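Local coordinates for protein minor pilin subunit PapF (Escherichia coli, PDB 2W07) that serves as a minor subunit of pili, the surface filaments with which the bacterium colonises the epithelium of specific host organs, at residues 12-18 against 46-51. The protein carries 1 engineered substitution. Residues are numbered along the deposited sequence; the frame is centred on the assembly and turned at random.
Sequences IPPCTIN and ISISCP
T16 O is gripped twice. S49 N donates to T16 O over 3.1 Å, in the carbonyl plane and nearly straight (168° at the hydrogen). A water donates to the same oxygen, and it also makes a weak bond to S47 OG. T16 N returns a bond to S49 O, so T16 and S49 form an antiparallel hydrogen-bonded pair. Further along, N18 N reaches S47 O at 2.7 Å, tilted from the carbonyl plane. I17 and I48, the non-hydrogen-bonded pair, lie between these bonds. Their side chains run alongside each other, pointing the same way, and I17 CD1 and I48 CD1 come within a tight 3.4 Å. The I46 side chain lies obliquely across that of I17, CD1 touching I17 CG2. On the T16 and S49 face, OG1 of T16 is anti to the backbone N (chi1 161°), and CG2 is the branch that presses on S49 CB.

The short strand 16-17 edges strand 42-49 in the immunoglobulin-like pilin fold, and strand 116-126 flanks 42-49 on its other side. The disulfide joins 12-18 to 46-51 just past the paired strands. C15 SG and C50 SG are 2.0 Å apart, with chi3 95°. C15 CB also packs on I48 CG2, and C15 N is hydrogen-bonded to Y147 OH. Beyond the disulfide, P51 CG packs against P13 CG at 3.9 Å, and P51 CB meets I12 CG2. I12 also makes backbone hydrogen bonds to another protein's chain.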
loop_
_atom_site.group_PDB
_atom_site.type_symbol
_atom_site.label_atom_id
_atom_site.label_comp_id
_atom_site.label_asym_id
_atom_site.label_seq_id
_atom_site.Cartn_x
_atom_site.Cartn_y
_atom_site.Cartn_z
ATOM N N ILE B 12 7.323 1.246 13.333
ATOM C CA ILE B 12 6.717 -0.055 13.124
ATOM C C ILE B 12 6.843 -0.286 11.623
ATOM O O ILE B 12 6.375 0.520 10.825
ATOM C CB ILE B 12 5.238 -0.067 13.553
ATOM C CG1 ILE B 12 5.139 -0.310 15.063
ATOM C CG2 ILE B 12 4.486 -1.146 12.807
ATOM C CD1 ILE B 12 5.676 0.812 15.918
ATOM N N PRO B 13 7.495 -1.387 11.220
ATOM C CA PRO B 13 7.680 -1.690 9.800
ATOM C C PRO B 13 6.480 -2.289 9.095
ATOM O O PRO B 13 5.522 -2.722 9.726
ATOM C CB PRO B 13 8.870 -2.649 9.817
ATOM C CG PRO B 13 8.597 -3.446 11.043
ATOM C CD PRO B 13 8.180 -2.389 12.059
ATOM N N PRO B 14 6.519 -2.308 7.757
ATOM C CA PRO B 14 5.416 -2.874 6.985
ATOM C C PRO B 14 5.503 -4.391 7.029
ATOM O O PRO B 14 6.515 -4.953 7.448
ATOM C CB PRO B 14 5.646 -2.304 5.589
ATOM C CG PRO B 14 7.115 -2.165 5.525
ATOM C CD PRO B 14 7.473 -1.613 6.877
ATOM N N CYS B 15 4.447 -5.053 6.593
ATOM C CA CYS B 15 4.411 -6.503 6.609
ATOM C C CYS B 15 5.399 -7.139 5.634
ATOM O O CYS B 15 5.756 -6.554 4.610
ATOM C CB CYS B 15 2.998 -6.966 6.298
ATOM S SG CYS B 15 1.738 -5.926 7.103
ATOM N N THR B 16 5.854 -8.336 5.983
ATOM C CA THR B 16 6.785 -9.090 5.157
ATOM C C THR B 16 5.923 -9.964 4.249
ATOM O O THR B 16 4.947 -10.558 4.702
ATOM C CB THR B 16 7.722 -9.958 6.043
ATOM O OG1 THR B 16 8.316 -11.004 5.258
ATOM C CG2 THR B 16 6.946 -10.562 7.196
ATOM N N ILE B 17 6.274 -10.030 2.969
ATOM C CA ILE B 17 5.500 -10.803 2.005
ATOM C C ILE B 17 6.149 -12.136 1.660
ATOM O O ILE B 17 7.254 -12.187 1.110
ATOM C CB ILE B 17 5.270 -9.984 0.723
ATOM C CG1 ILE B 17 4.681 -8.617 1.094
ATOM C CG2 ILE B 17 4.334 -10.727 -0.209
ATOM C CD1 ILE B 17 3.417 -8.691 1.945
ATOM N N ASN B 18 5.417 -13.203 1.980
ATOM C CA ASN B 18 5.842 -14.585 1.798
ATOM C C ASN B 18 7.339 -14.767 2.072
ATOM O O ASN B 18 8.114 -15.225 1.235
ATOM C CB ASN B 18 5.417 -15.117 0.416
ATOM C CG ASN B 18 6.430 -14.859 -0.659
ATOM O OD1 ASN B 18 6.903 -13.738 -0.824
ATOM N ND2 ASN B 18 6.766 -15.904 -1.419
ATOM N N ILE B 46 0.158 -16.280 -1.305
ATOM C CA ILE B 46 1.303 -15.609 -0.713
ATOM C C ILE B 46 0.935 -15.095 0.677
ATOM O O ILE B 46 -0.099 -14.454 0.866
ATOM C CB ILE B 46 1.795 -14.462 -1.624
ATOM C CG1 ILE B 46 0.697 -13.420 -1.821
ATOM C CG2 ILE B 46 2.187 -15.021 -2.983
ATOM C CD1 ILE B 46 0.736 -12.303 -0.820
ATOM N N SER B 47 1.792 -15.398 1.648
ATOM C CA SER B 47 1.568 -15.009 3.034
ATOM C C SER B 47 1.938 -13.565 3.359
ATOM O O SER B 47 2.894 -13.008 2.808
ATOM C CB SER B 47 2.334 -15.954 3.961
ATOM O OG SER B 47 3.715 -15.956 3.641
ATOM N N ILE B 48 1.165 -12.977 4.267
ATOM C CA ILE B 48 1.361 -11.602 4.713
ATOM C C ILE B 48 1.533 -11.596 6.235
ATOM O O ILE B 48 0.562 -11.769 6.970
ATOM C CB ILE B 48 0.133 -10.717 4.379
ATOM C CG1 ILE B 48 -0.361 -10.992 2.957
ATOM C CG2 ILE B 48 0.496 -9.251 4.541
ATOM C CD1 ILE B 48 0.615 -10.612 1.878
ATOM N N SER B 49 2.763 -11.396 6.700
ATOM C CA SER B 49 3.056 -11.364 8.137
ATOM C C SER B 49 3.283 -9.925 8.593
ATOM O O SER B 49 4.255 -9.289 8.194
ATOM C CB SER B 49 4.300 -12.210 8.439
ATOM O OG SER B 49 4.762 -11.999 9.766
ATOM N N CYS B 50 2.387 -9.417 9.431
ATOM C CA CYS B 50 2.495 -8.043 9.913
ATOM C C CYS B 50 2.944 -7.912 11.364
ATOM O O CYS B 50 2.842 -8.859 12.141
ATOM C CB CYS B 50 1.159 -7.323 9.751
ATOM S SG CYS B 50 0.520 -7.247 8.053
ATOM N N PRO B 51 3.446 -6.719 11.741
ATOM C CA PRO B 51 3.938 -6.362 13.079
ATOM C C PRO B 51 2.836 -6.127 14.116
ATOM O O PRO B 51 3.021 -6.410 15.305
ATOM C CB PRO B 51 4.740 -5.082 12.828
ATOM C CG PRO B 51 5.114 -5.173 11.380
ATOM C CD PRO B 51 3.845 -5.687 10.769
HETATM O O HOH W 1 5.559 -13.451 4.845
#